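Local coordinates for protein iron transport multicopper oxidase FET3 (Saccharomyces cerevisiae, PDB 1ZPU) that oxidises ferrous iron to ferric iron with four copper ions and molecular oxygen, feeding high-affinity iron uptake through the permease FTR1, at residues D377-T391 against Y440-D454. Residues are numbered along the deposited sequence; the frame is centred on the assembly and turned at random.
Sequences DEIVEIVLNNQDTGT and YVRPQSNFVIRFKAD. With NAG (2-acetamido-2-deoxy-beta-D-glucopyranose), chain B.
Val380 sits against Phe451 and Leu384 against Phe447 on the inward face of two antiparallel strands, 379-386 and 446-452, with Ile382 and Ile449 side by side between them. Both phenylalanines turn CG between the backbone N and the carbonyl carbon (chi1 69° for Phe451), which lays each ring beside its cross-strand neighbour. Val380 CB then rides over one face of Phe451, 4.1 Å from the ring centroid, while Ile382 CD1 meets the edge of the same ring. Leu384 CB covers a face of Phe447, and Leu384 CD2 fits the notch between the two methyls of Val441, 3.5 Å from CG2. Branched aliphatics suit these places because their CH groups rest on the flat ring faces. On the other face, Glu381 and Arg450 run alongside each other; Glu381 OE1 takes Arg450 NE at 2.7 Å in a salt bridge, tilted 26° from the guanidinium plane, and Glu381 CG rests on Val448 CG1. With only the methyl of an alanine in place of Glu381, the guanidinium of Arg450 would probably lose this carboxylate partner and Val448 CG1 the contact with CG. At the far end Asn386 N donates to Ser445 O, Asp388 O receives Gln444 N, and Asp388 OD2 is hydrogen-bonded to NE2 of His392, a type 1 copper ligand. Strands 316-326 and 401-406 flank the pair, whose inward residues reach Phe394 and Leu396 of the opposing sheet: the Greek-key beta sandwich of a cupredoxin domain.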
ATOM      1  N   ASP A 377      -4.776  -2.530 -25.057  1.00 69.52           N
ATOM      2  CA  ASP A 377      -5.910  -2.908 -24.197  1.00 69.40           C
ATOM      3  C   ASP A 377      -5.829  -4.332 -23.678  1.00 69.20           C
ATOM      4  O   ASP A 377      -6.840  -4.908 -23.279  1.00 69.13           O
ATOM      5  CB  ASP A 377      -7.250  -2.703 -24.922  1.00 69.61           C
ATOM      6  CG  ASP A 377      -7.899  -1.347 -24.623  1.00 69.93           C
ATOM      7  OD1 ASP A 377      -7.855  -0.888 -23.456  1.00 69.61           O
ATOM      8  OD2 ASP A 377      -8.488  -0.754 -25.566  1.00 70.61           O
ATOM      9  N   GLU A 378      -4.630  -4.891 -23.672  1.00 69.08           N
ATOM     10  CA  GLU A 378      -4.464  -6.309 -23.414  1.00 69.24           C
ATOM     11  C   GLU A 378      -4.875  -6.726 -22.022  1.00 69.33           C
ATOM     12  O   GLU A 378      -4.829  -5.930 -21.075  1.00 69.61           O
ATOM     13  CB  GLU A 378      -3.025  -6.737 -23.667  1.00 69.27           C
ATOM     14  CG  GLU A 378      -1.980  -6.093 -22.777  1.00 69.37           C
ATOM     15  CD  GLU A 378      -0.586  -6.663 -23.020  1.00 70.00           C
ATOM     16  OE1 GLU A 378      -0.393  -7.390 -24.029  1.00 71.00           O
ATOM     17  OE2 GLU A 378       0.323  -6.381 -22.204  1.00 70.94           O
ATOM     18  N   ILE A 379      -5.278  -7.985 -21.894  1.00 69.21           N
ATOM     19  CA  ILE A 379      -5.570  -8.552 -20.587  1.00 69.11           C
ATOM     20  C   ILE A 379      -4.270  -9.110 -19.997  1.00 69.09           C
ATOM     21  O   ILE A 379      -3.630  -9.991 -20.581  1.00 69.09           O
ATOM     22  CB  ILE A 379      -6.693  -9.607 -20.682  1.00 69.23           C
ATOM     23  CG1 ILE A 379      -8.034  -8.904 -20.919  1.00 69.07           C
ATOM     24  CG2 ILE A 379      -6.745 -10.481 -19.418  1.00 69.25           C
ATOM     25  CD1 ILE A 379      -8.969  -9.661 -21.841  1.00 70.26           C
ATOM     26  N   VAL A 380      -3.878  -8.561 -18.850  1.00 69.06           N
ATOM     27  CA  VAL A 380      -2.628  -8.927 -18.181  1.00 69.01           C
ATOM     28  C   VAL A 380      -2.900  -9.814 -16.971  1.00 69.06           C
ATOM     29  O   VAL A 380      -3.827  -9.573 -16.208  1.00 69.05           O
ATOM     30  CB  VAL A 380      -1.837  -7.675 -17.717  1.00 68.90           C
ATOM     31  CG1 VAL A 380      -0.516  -8.071 -17.060  1.00 68.77           C
ATOM     32  CG2 VAL A 380      -1.574  -6.739 -18.885  1.00 69.07           C
ATOM     33  N   GLU A 381      -2.078 -10.843 -16.810  1.00 69.16           N
ATOM     34  CA  GLU A 381      -2.164 -11.733 -15.671  1.00 69.45           C
ATOM     35  C   GLU A 381      -0.818 -11.771 -14.958  1.00 69.27           C
ATOM     36  O   GLU A 381       0.222 -12.014 -15.581  1.00 69.45           O
ATOM     37  CB  GLU A 381      -2.590 -13.129 -16.130  1.00 69.32           C
ATOM     38  CG  GLU A 381      -2.361 -14.248 -15.133  1.00 70.01           C
ATOM     39  CD  GLU A 381      -2.928 -15.580 -15.612  1.00 70.71           C
ATOM     40  OE1 GLU A 381      -4.173 -15.720 -15.657  1.00 72.36           O
ATOM     41  OE2 GLU A 381      -2.135 -16.497 -15.940  1.00 72.72           O
ATOM     42  N   ILE A 382      -0.845 -11.511 -13.654  1.00 69.05           N
ATOM     43  CA  ILE A 382       0.342 -11.623 -12.815  1.00 68.71           C
ATOM     44  C   ILE A 382       0.249 -12.906 -12.000  1.00 68.74           C
ATOM     45  O   ILE A 382      -0.688 -13.115 -11.241  1.00 68.89           O
ATOM     46  CB  ILE A 382       0.530 -10.389 -11.892  1.00 68.41           C
ATOM     47  CG1 ILE A 382       0.938  -9.177 -12.717  1.00 68.07           C
ATOM     48  CG2 ILE A 382       1.605 -10.639 -10.855  1.00 67.97           C
ATOM     49  CD1 ILE A 382       0.757  -7.853 -12.001  1.00 68.55           C
ATOM     50  N   VAL A 383       1.223 -13.776 -12.188  1.00 68.78           N
ATOM     51  CA  VAL A 383       1.341 -14.987 -11.399  1.00 68.80           C
ATOM     52  C   VAL A 383       2.466 -14.774 -10.396  1.00 68.81           C
ATOM     53  O   VAL A 383       3.616 -14.544 -10.772  1.00 68.82           O
ATOM     54  CB  VAL A 383       1.648 -16.235 -12.275  1.00 68.72           C
ATOM     55  CG1 VAL A 383       1.760 -17.486 -11.411  1.00 68.39           C
ATOM     56  CG2 VAL A 383       0.582 -16.420 -13.351  1.00 68.56           C
ATOM     57  N   LEU A 384       2.127 -14.843  -9.117  1.00 68.68           N
ATOM     58  CA  LEU A 384       3.103 -14.633  -8.080  1.00 68.66           C
ATOM     59  C   LEU A 384       3.267 -15.903  -7.256  1.00 68.80           C
ATOM     60  O   LEU A 384       2.305 -16.396  -6.669  1.00 68.87           O
ATOM     61  CB  LEU A 384       2.701 -13.432  -7.220  1.00 68.49           C
ATOM     62  CG  LEU A 384       3.686 -12.950  -6.150  1.00 68.54           C
ATOM     63  CD1 LEU A 384       3.720 -11.448  -6.110  1.00 69.43           C
ATOM     64  CD2 LEU A 384       3.350 -13.500  -4.791  1.00 67.22           C
ATOM     65  N   ASN A 385       4.491 -16.424  -7.238  1.00 68.84           N
ATOM     66  CA  ASN A 385       4.846 -17.622  -6.480  1.00 68.86           C
ATOM     67  C   ASN A 385       5.761 -17.301  -5.286  1.00 69.06           C
ATOM     68  O   ASN A 385       6.949 -17.017  -5.463  1.00 69.06           O
ATOM     69  CB  ASN A 385       5.538 -18.634  -7.394  1.00 68.60           C
ATOM     70  CG  ASN A 385       4.699 -19.009  -8.592  1.00 68.50           C
ATOM     71  OD1 ASN A 385       3.537 -19.388  -8.454  1.00 68.43           O
ATOM     72  ND2 ASN A 385       5.285 -18.917  -9.778  1.00 68.45           N
ATOM     73  N   ASN A 386       5.207 -17.347  -4.074  1.00 69.18           N
ATOM     74  CA  ASN A 386       5.988 -17.110  -2.861  1.00 69.29           C
ATOM     75  C   ASN A 386       6.906 -18.272  -2.521  1.00 69.58           C
ATOM     76  O   ASN A 386       6.450 -19.367  -2.190  1.00 69.77           O
ATOM     77  CB  ASN A 386       5.092 -16.811  -1.659  1.00 69.31           C
ATOM     78  CG  ASN A 386       5.868 -16.233  -0.481  1.00 69.54           C
ATOM     79  OD1 ASN A 386       6.976 -15.730  -0.644  1.00 70.34           O
ATOM     80  ND2 ASN A 386       5.288 -16.308   0.713  1.00 69.44           N
ATOM     81  N   GLN A 387       8.205 -18.023  -2.606  1.00 69.72           N
ATOM     82  CA  GLN A 387       9.212 -19.016  -2.250  1.00 69.73           C
ATOM     83  C   GLN A 387       9.709 -18.746  -0.829  1.00 69.63           C
ATOM     84  O   GLN A 387      10.536 -19.485  -0.291  1.00 69.54           O
ATOM     85  CB  GLN A 387      10.381 -18.924  -3.219  1.00 69.84           C
ATOM     86  CG  GLN A 387      10.824 -20.243  -3.792  1.00 71.06           C
ATOM     87  CD  GLN A 387      10.050 -20.610  -5.035  1.00 72.01           C
ATOM     88  OE1 GLN A 387       9.540 -19.741  -5.742  1.00 72.01           O
ATOM     89  NE2 GLN A 387       9.950 -21.908  -5.308  1.00 72.96           N
ATOM     90  N   ASP A 388       9.195 -17.667  -0.241  1.00 69.69           N
ATOM     91  CA  ASP A 388       9.534 -17.224   1.117  1.00 69.85           C
ATOM     92  C   ASP A 388       8.483 -17.719   2.114  1.00 69.67           C
ATOM     93  O   ASP A 388       7.314 -17.880   1.746  1.00 69.87           O
ATOM     94  CB  ASP A 388       9.604 -15.689   1.163  1.00 69.92           C
ATOM     95  CG  ASP A 388       9.843 -15.152   2.571  1.00 71.80           C
ATOM     96  OD1 ASP A 388      10.926 -15.436   3.138  1.00 73.55           O
ATOM     97  OD2 ASP A 388       8.956 -14.450   3.124  1.00 73.41           O
ATOM     98  N   THR A 389       8.874 -17.936   3.373  1.00 69.41           N
ATOM     99  CA  THR A 389       7.937 -18.516   4.348  1.00 69.17           C
ATOM    100  C   THR A 389       7.049 -17.488   5.033  1.00 69.10           C
ATOM    101  O   THR A 389       6.386 -17.815   6.006  1.00 69.30           O
ATOM    102  CB  THR A 389       8.609 -19.413   5.415  1.00 68.97           C
ATOM    103  OG1 THR A 389       9.321 -18.596   6.339  1.00 69.54           O
ATOM    104  CG2 THR A 389       9.554 -20.404   4.795  1.00 68.55           C
ATOM    105  N   GLY A 390       7.022 -16.257   4.533  1.00 69.21           N
ATOM    106  CA  GLY A 390       6.199 -15.205   5.143  1.00 69.12           C
ATOM    107  C   GLY A 390       4.975 -14.794   4.331  1.00 69.33           C
ATOM    108  O   GLY A 390       4.808 -15.214   3.188  1.00 69.39           O
ATOM    109  N   THR A 391       4.122 -13.968   4.933  1.00 69.47           N
ATOM    110  CA  THR A 391       2.985 -13.362   4.245  1.00 69.59           C
ATOM    111  C   THR A 391       3.404 -12.018   3.680  1.00 69.56           C
ATOM    112  O   THR A 391       4.089 -11.265   4.357  1.00 70.14           O
ATOM    113  CB  THR A 391       1.836 -13.093   5.207  1.00 69.49           C
ATOM    114  OG1 THR A 391       1.309 -14.336   5.678  1.00 70.83           O
ATOM    115  CG2 THR A 391       0.729 -12.335   4.498  1.00 70.36           C
ATOM    116  N   TYR A 440      -2.696 -10.218  -0.196  1.00 69.03           N
ATOM    117  CA  TYR A 440      -1.608 -10.999   0.375  1.00 69.01           C
ATOM    118  C   TYR A 440      -1.474 -12.399  -0.245  1.00 69.19           C
ATOM    119  O   TYR A 440      -2.477 -13.052  -0.535  1.00 69.23           O
ATOM    120  CB  TYR A 440      -1.737 -11.098   1.909  1.00 69.07           C
ATOM    121  CG  TYR A 440      -2.920 -11.896   2.465  1.00 68.93           C
ATOM    122  CD1 TYR A 440      -2.889 -13.286   2.511  1.00 69.63           C
ATOM    123  CD2 TYR A 440      -4.039 -11.258   2.979  1.00 68.39           C
ATOM    124  CE1 TYR A 440      -3.955 -14.022   3.027  1.00 69.61           C
ATOM    125  CE2 TYR A 440      -5.093 -11.967   3.507  1.00 68.32           C
ATOM    126  CZ  TYR A 440      -5.055 -13.356   3.527  1.00 69.29           C
ATOM    127  OH  TYR A 440      -6.104 -14.094   4.050  1.00 68.95           O
ATOM    128  N   VAL A 441      -0.231 -12.838  -0.457  1.00 69.17           N
ATOM    129  CA  VAL A 441       0.077 -14.259  -0.612  1.00 69.01           C
ATOM    130  C   VAL A 441       0.300 -14.857   0.753  1.00 69.15           C
ATOM    131  O   VAL A 441       0.915 -14.224   1.626  1.00 69.37           O
ATOM    132  CB  VAL A 441       1.409 -14.545  -1.317  1.00 69.01           C
ATOM    133  CG1 VAL A 441       1.193 -15.367  -2.573  1.00 69.30           C
ATOM    134  CG2 VAL A 441       2.233 -13.284  -1.527  1.00 69.01           C
ATOM    135  N   ARG A 442      -0.155 -16.092   0.921  1.00 69.04           N
ATOM    136  CA  ARG A 442       0.097 -16.822   2.140  1.00 68.83           C
ATOM    137  C   ARG A 442       1.516 -17.392   2.111  1.00 68.83           C
ATOM    138  O   ARG A 442       2.136 -17.466   1.044  1.00 68.49           O
ATOM    139  CB  ARG A 442      -0.977 -17.898   2.349  1.00 68.77           C
ATOM    140  CG  ARG A 442      -2.331 -17.301   2.723  1.00 68.46           C
ATOM    141  CD  ARG A 442      -3.428 -18.340   2.825  1.00 68.62           C
ATOM    142  NE  ARG A 442      -4.724 -17.719   3.106  1.00 68.54           N
ATOM    143  CZ  ARG A 442      -5.745 -17.653   2.251  1.00 67.91           C
ATOM    144  NH1 ARG A 442      -5.653 -18.175   1.035  1.00 67.31           N
ATOM    145  NH2 ARG A 442      -6.871 -17.057   2.620  1.00 67.99           N
ATOM    146  N   PRO A 443       2.058 -17.753   3.289  1.00 69.02           N
ATOM    147  CA  PRO A 443       3.378 -18.379   3.356  1.00 69.05           C
ATOM    148  C   PRO A 443       3.575 -19.513   2.350  1.00 69.04           C
ATOM    149  O   PRO A 443       2.769 -20.455   2.292  1.00 69.19           O
ATOM    150  CB  PRO A 443       3.422 -18.922   4.783  1.00 68.86           C
ATOM    151  CG  PRO A 443       2.628 -17.932   5.542  1.00 68.79           C
ATOM    152  CD  PRO A 443       1.487 -17.572   4.638  1.00 68.96           C
ATOM    153  N   GLN A 444       4.637 -19.391   1.559  1.00 68.92           N
ATOM    154  CA  GLN A 444       5.057 -20.412   0.603  1.00 68.62           C
ATOM    155  C   GLN A 444       3.975 -20.761  -0.426  1.00 68.80           C
ATOM    156  O   GLN A 444       3.993 -21.837  -1.017  1.00 68.96           O
ATOM    157  CB  GLN A 444       5.540 -21.667   1.335  1.00 68.50           C
ATOM    158  CG  GLN A 444       6.626 -21.427   2.382  1.00 68.03           C
ATOM    159  CD  GLN A 444       7.465 -22.678   2.657  1.00 67.67           C
ATOM    160  OE1 GLN A 444       8.682 -22.675   2.449  1.00 67.00           O
ATOM    161  NE2 GLN A 444       6.815 -23.752   3.103  1.00 66.19           N
ATOM    162  N   SER A 445       3.048 -19.838  -0.656  1.00 68.93           N
ATOM    163  CA  SER A 445       1.917 -20.106  -1.536  1.00 68.95           C
ATOM    164  C   SER A 445       1.972 -19.300  -2.835  1.00 69.14           C
ATOM    165  O   SER A 445       3.043 -18.913  -3.285  1.00 69.42           O
ATOM    166  CB  SER A 445       0.600 -19.884  -0.791  1.00 68.80           C
ATOM    167  OG  SER A 445      -0.437 -20.618  -1.411  1.00 68.03           O
ATOM    168  N   ASN A 446       0.813 -19.074  -3.443  1.00 69.15           N
ATOM    169  CA  ASN A 446       0.740 -18.384  -4.723  1.00 69.05           C
ATOM    170  C   ASN A 446      -0.552 -17.615  -4.880  1.00 69.00           C
ATOM    171  O   ASN A 446      -1.525 -17.870  -4.170  1.00 69.03           O
ATOM    172  CB  ASN A 446       0.914 -19.373  -5.891  1.00 69.08           C
ATOM    173  CG  ASN A 446      -0.093 -20.521  -5.856  1.00 69.20           C
ATOM    174  OD1 ASN A 446      -1.246 -20.373  -6.264  1.00 69.92           O
ATOM    175  ND2 ASN A 446       0.347 -21.671  -5.381  1.00 68.72           N
ATOM    176  N   PHE A 447      -0.550 -16.658  -5.799  1.00 68.99           N
ATOM    177  CA  PHE A 447      -1.788 -16.047  -6.242  1.00 68.97           C
ATOM    178  C   PHE A 447      -1.743 -15.671  -7.711  1.00 69.02           C
ATOM    179  O   PHE A 447      -0.668 -15.627  -8.319  1.00 69.02           O
ATOM    180  CB  PHE A 447      -2.245 -14.892  -5.329  1.00 68.90           C
ATOM    181  CG  PHE A 447      -1.444 -13.608  -5.442  1.00 69.29           C
ATOM    182  CD1 PHE A 447      -1.035 -12.944  -4.289  1.00 69.97           C
ATOM    183  CD2 PHE A 447      -1.163 -13.021  -6.670  1.00 69.60           C
ATOM    184  CE1 PHE A 447      -0.332 -11.734  -4.353  1.00 69.98           C
ATOM    185  CE2 PHE A 447      -0.452 -11.823  -6.744  1.00 69.90           C
ATOM    186  CZ  PHE A 447      -0.044 -11.177  -5.582  1.00 69.79           C
ATOM    187  N   VAL A 448      -2.923 -15.446  -8.283  1.00 68.99           N
ATOM    188  CA  VAL A 448      -3.051 -15.029  -9.670  1.00 68.73           C
ATOM    189  C   VAL A 448      -4.075 -13.910  -9.741  1.00 68.81           C
ATOM    190  O   VAL A 448      -5.208 -14.047  -9.265  1.00 68.91           O
ATOM    191  CB  VAL A 448      -3.463 -16.190 -10.608  1.00 68.62           C
ATOM    192  CG1 VAL A 448      -3.458 -15.733 -12.050  1.00 68.58           C
ATOM    193  CG2 VAL A 448      -2.536 -17.363 -10.462  1.00 68.12           C
ATOM    194  N   ILE A 449      -3.655 -12.795 -10.326  1.00 68.78           N
ATOM    195  CA  ILE A 449      -4.521 -11.646 -10.518  1.00 68.76           C
ATOM    196  C   ILE A 449      -4.574 -11.291 -11.987  1.00 68.90           C
ATOM    197  O   ILE A 449      -3.625 -11.550 -12.725  1.00 69.12           O
ATOM    198  CB  ILE A 449      -4.055 -10.421  -9.709  1.00 68.64           C
ATOM    199  CG1 ILE A 449      -2.607 -10.057 -10.063  1.00 68.78           C
ATOM    200  CG2 ILE A 449      -4.197 -10.686  -8.232  1.00 68.12           C
ATOM    201  CD1 ILE A 449      -2.161  -8.709  -9.503  1.00 69.24           C
ATOM    202  N   ARG A 450      -5.695 -10.707 -12.403  1.00 69.05           N
ATOM    203  CA  ARG A 450      -5.888 -10.261 -13.778  1.00 68.96           C
ATOM    204  C   ARG A 450      -6.494  -8.870 -13.830  1.00 69.02           C
ATOM    205  O   ARG A 450      -7.331  -8.511 -12.994  1.00 69.02           O
ATOM    206  CB  ARG A 450      -6.780 -11.235 -14.544  1.00 68.90           C
ATOM    207  CG  ARG A 450      -6.071 -12.479 -14.984  1.00 68.65           C
ATOM    208  CD  ARG A 450      -6.937 -13.254 -15.926  1.00 68.82           C
ATOM    209  NE  ARG A 450      -6.651 -14.674 -15.804  1.00 69.11           N
ATOM    210  CZ  ARG A 450      -7.390 -15.642 -16.324  1.00 69.32           C
ATOM    211  NH1 ARG A 450      -8.478 -15.356 -17.024  1.00 69.68           N
ATOM    212  NH2 ARG A 450      -7.035 -16.901 -16.140  1.00 69.38           N
ATOM    213  N   PHE A 451      -6.063  -8.098 -14.824  1.00 69.00           N
ATOM    214  CA  PHE A 451      -6.592  -6.759 -15.074  1.00 69.01           C
ATOM    215  C   PHE A 451      -6.395  -6.374 -16.535  1.00 69.07           C
ATOM    216  O   PHE A 451      -5.537  -6.932 -17.208  1.00 69.36           O
ATOM    217  CB  PHE A 451      -5.947  -5.715 -14.141  1.00 68.74           C
ATOM    218  CG  PHE A 451      -4.487  -5.450 -14.423  1.00 68.02           C
ATOM    219  CD1 PHE A 451      -4.101  -4.341 -15.163  1.00 67.66           C
ATOM    220  CD2 PHE A 451      -3.503  -6.298 -13.934  1.00 66.92           C
ATOM    221  CE1 PHE A 451      -2.762  -4.093 -15.415  1.00 67.62           C
ATOM    222  CE2 PHE A 451      -2.165  -6.050 -14.175  1.00 66.65           C
ATOM    223  CZ  PHE A 451      -1.793  -4.950 -14.914  1.00 67.31           C
ATOM    224  N   LYS A 452      -7.191  -5.419 -17.011  1.00 69.07           N
ATOM    225  CA  LYS A 452      -7.087  -4.904 -18.371  1.00 69.00           C
ATOM    226  C   LYS A 452      -6.152  -3.700 -18.409  1.00 68.89           C
ATOM    227  O   LYS A 452      -6.262  -2.804 -17.585  1.00 69.02           O
ATOM    228  CB  LYS A 452      -8.472  -4.495 -18.870  1.00 69.07           C
ATOM    229  CG  LYS A 452      -8.574  -4.339 -20.376  1.00 69.56           C
ATOM    230  CD  LYS A 452      -9.882  -3.687 -20.755  1.00 69.82           C
ATOM    231  CE  LYS A 452     -10.064  -3.676 -22.246  1.00 69.80           C
ATOM    232  NZ  LYS A 452     -11.378  -3.083 -22.580  1.00 70.51           N
ATOM    233  N   ALA A 453      -5.233  -3.673 -19.363  1.00 68.81           N
ATOM    234  CA  ALA A 453      -4.375  -2.505 -19.528  1.00 68.84           C
ATOM    235  C   ALA A 453      -5.138  -1.397 -20.258  1.00 68.99           C
ATOM    236  O   ALA A 453      -4.974  -1.184 -21.462  1.00 68.97           O
ATOM    237  CB  ALA A 453      -3.097  -2.872 -20.255  1.00 68.84           C
ATOM    238  N   ASP A 454      -5.994  -0.709 -19.513  1.00 69.07           N
ATOM    239  CA  ASP A 454      -6.822   0.344 -20.073  1.00 69.08           C
ATOM    240  C   ASP A 454      -6.504   1.680 -19.416  1.00 69.08           C
ATOM    241  O   ASP A 454      -7.291   2.620 -19.476  1.00 69.25           O
ATOM    242  CB  ASP A 454      -8.309  -0.007 -19.918  1.00 69.16           C
ATOM    243  CG  ASP A 454      -8.729  -0.240 -18.455  1.00 69.48           C
ATOM    244  OD1 ASP A 454      -9.949  -0.329 -18.215  1.00 70.15           O
ATOM    245  OD2 ASP A 454      -7.869  -0.337 -17.549  1.00 69.39           O
TER
HETATM  246  C1  NAG B2008      -9.070   5.426 -17.956  1.00 69.68           C
HETATM  247  C2  NAG B2008      -9.879   4.244 -17.421  1.00 69.54           C
HETATM  248  C3  NAG B2008     -10.617   3.499 -18.529  1.00 69.71           C
HETATM  249  C4  NAG B2008     -11.417   4.474 -19.403  1.00 70.06           C
HETATM  250  C5  NAG B2008     -10.526   5.665 -19.808  1.00 69.96           C
HETATM  251  C6  NAG B2008     -11.293   6.712 -20.603  1.00 69.97           C
HETATM  252  C7  NAG B2008      -9.219   3.185 -15.326  1.00 70.00           C
HETATM  253  C8  NAG B2008      -8.187   2.354 -14.620  1.00 68.91           C
HETATM  254  N2  NAG B2008      -9.052   3.330 -16.651  1.00 69.95           N
HETATM  255  O3  NAG B2008     -11.491   2.574 -17.926  1.00 69.48           O
HETATM  256  O4  NAG B2008     -12.004   3.816 -20.520  1.00 69.56           O
HETATM  257  O5  NAG B2008      -9.962   6.282 -18.654  1.00 69.83           O
HETATM  258  O6  NAG B2008     -12.322   7.240 -19.796  1.00 70.75           O
HETATM  259  O7  NAG B2008     -10.151   3.689 -14.681  1.00 69.32           O